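Local structure of putative P450-like enzyme (Streptomyces himastatinicus ATCC 53653, 5Z9I) at residues Y192-A197 / Q226-A231. The protein binds heme b and is probably a cytochrome P450 monooxygenase of bacterial secondary metabolism. The protein carries 1 engineered substitution. Sequence-based numbering, arbitrary orientation.
Sequences YWHERA and QISNIA
W193 and S228 mark the place where two helices cross at 120°, their axes 8.6 Å apart at closest approach and the two CA atoms separated by 5.1 Å. With CG beside the backbone N and anti to the carbonyl carbon (chi1 -67°), W193 lays its indole between the helices. The methyl of A231 sits over one face, CB 3.5 Å from the centroid of the five-membered ring and 11° off its normal, a CH-pi contact; CD2 of Y192 covers the opposite face. In the cytochrome P450 fold these are the G helix (173-202) and the long helix I (224-255), which runs on to the heme; A231 stays about 10 Å from the cofactor, side chain to ligand. Cutting W193 back to an alanine is likely to open a gap between the helices and leave the A231 methyl without its aromatic partner. One turn after W193, A197 CB meets I227 CG2 loosely at 4.4 Å, both also against V213. On the other flank, S228 OG lies over a face of the H194 imidazole, 2.8 Å from ND1. ND1 is hydrogen-bonded to R190 O and OG to D224 O, each in its own helix.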
# COMPACT_ATOMS: atom_id res chain seq x y z
N TYR A 192 5.49 -10.30 -19.45
CA TYR A 192 6.69 -9.50 -19.17
C TYR A 192 7.59 -10.20 -18.16
O TYR A 192 8.79 -10.36 -18.41
CB TYR A 192 6.32 -8.11 -18.64
CG TYR A 192 7.53 -7.24 -18.32
CD1 TYR A 192 8.06 -6.36 -19.27
CD2 TYR A 192 8.16 -7.32 -17.08
CE1 TYR A 192 9.17 -5.57 -18.97
CE2 TYR A 192 9.27 -6.54 -16.78
CZ TYR A 192 9.77 -5.66 -17.73
OH TYR A 192 10.86 -4.89 -17.43
N TRP A 193 7.04 -10.61 -17.02
CA TRP A 193 7.89 -11.18 -15.95
C TRP A 193 8.45 -12.57 -16.28
O TRP A 193 9.54 -12.92 -15.84
CB TRP A 193 7.13 -11.24 -14.61
CG TRP A 193 6.82 -9.89 -14.04
CD1 TRP A 193 5.58 -9.34 -13.84
CD2 TRP A 193 7.77 -8.90 -13.61
NE1 TRP A 193 5.70 -8.07 -13.31
CE2 TRP A 193 7.04 -7.77 -13.17
CE3 TRP A 193 9.17 -8.86 -13.57
CZ2 TRP A 193 7.66 -6.63 -12.68
CZ3 TRP A 193 9.79 -7.72 -13.09
CH2 TRP A 193 9.03 -6.61 -12.65
N HIS A 194 7.70 -13.37 -17.04
CA HIS A 194 8.18 -14.68 -17.48
C HIS A 194 9.47 -14.53 -18.31
O HIS A 194 10.42 -15.30 -18.14
CB HIS A 194 7.12 -15.41 -18.31
CG HIS A 194 6.12 -16.16 -17.49
ND1 HIS A 194 5.05 -15.55 -16.87
CD2 HIS A 194 6.01 -17.48 -17.20
CE1 HIS A 194 4.34 -16.45 -16.22
NE2 HIS A 194 4.90 -17.63 -16.40
N GLU A 195 9.49 -13.53 -19.19
CA GLU A 195 10.70 -13.25 -19.96
C GLU A 195 11.88 -12.86 -19.06
O GLU A 195 13.00 -13.32 -19.29
CB GLU A 195 10.45 -12.15 -20.99
CG GLU A 195 9.73 -12.64 -22.22
CD GLU A 195 9.61 -11.57 -23.29
OE1 GLU A 195 9.19 -10.44 -22.96
OE2 GLU A 195 9.95 -11.87 -24.46
N ARG A 196 11.62 -12.04 -18.03
CA ARG A 196 12.68 -11.68 -17.07
C ARG A 196 13.16 -12.91 -16.30
O ARG A 196 14.34 -13.12 -16.15
CB ARG A 196 12.21 -10.61 -16.07
CG ARG A 196 11.53 -9.40 -16.68
CD ARG A 196 12.46 -8.60 -17.51
NE ARG A 196 13.58 -8.06 -16.74
CZ ARG A 196 14.69 -7.60 -17.30
NH1 ARG A 196 14.83 -7.61 -18.62
NH2 ARG A 196 15.68 -7.11 -16.54
N ALA A 197 12.23 -13.74 -15.83
CA ALA A 197 12.63 -14.92 -15.05
C ALA A 197 13.46 -15.88 -15.88
O ALA A 197 14.44 -16.43 -15.39
CB ALA A 197 11.40 -15.62 -14.48
N GLN A 226 4.38 -18.54 -10.66
CA GLN A 226 4.40 -18.03 -9.29
C GLN A 226 5.27 -16.77 -9.16
O GLN A 226 4.87 -15.80 -8.53
CB GLN A 226 4.93 -19.10 -8.31
CG GLN A 226 4.01 -20.29 -8.09
CD GLN A 226 4.70 -21.38 -7.27
OE1 GLN A 226 5.80 -21.83 -7.62
NE2 GLN A 226 4.06 -21.81 -6.17
N ILE A 227 6.47 -16.84 -9.73
CA ILE A 227 7.41 -15.73 -9.68
C ILE A 227 6.77 -14.50 -10.33
O ILE A 227 6.77 -13.42 -9.76
CB ILE A 227 8.74 -16.09 -10.36
CG1 ILE A 227 9.48 -17.13 -9.51
CG2 ILE A 227 9.60 -14.85 -10.57
CD1 ILE A 227 10.75 -17.65 -10.13
N SER A 228 6.17 -14.69 -11.51
CA SER A 228 5.49 -13.60 -12.22
C SER A 228 4.35 -12.98 -11.42
O SER A 228 4.19 -11.76 -11.42
CB SER A 228 4.96 -14.09 -13.57
OG SER A 228 6.03 -14.56 -14.39
N ASN A 229 3.54 -13.82 -10.76
CA ASN A 229 2.41 -13.32 -9.98
C ASN A 229 2.91 -12.63 -8.69
O ASN A 229 2.28 -11.71 -8.20
CB ASN A 229 1.43 -14.45 -9.62
CG ASN A 229 0.79 -15.08 -10.86
OD1 ASN A 229 0.65 -14.44 -11.91
ND2 ASN A 229 0.39 -16.35 -10.74
N ILE A 230 4.02 -13.11 -8.14
CA ILE A 230 4.64 -12.45 -7.00
C ILE A 230 5.14 -11.07 -7.40
O ILE A 230 4.92 -10.10 -6.68
CB ILE A 230 5.77 -13.32 -6.42
CG1 ILE A 230 5.13 -14.51 -5.69
CG2 ILE A 230 6.71 -12.50 -5.49
CD1 ILE A 230 6.07 -15.71 -5.48
N ALA A 231 5.80 -10.97 -8.55
CA ALA A 231 6.34 -9.71 -9.00
C ALA A 231 5.20 -8.72 -9.19
O ALA A 231 5.29 -7.54 -8.77
CB ALA A 231 7.15 -9.88 -10.28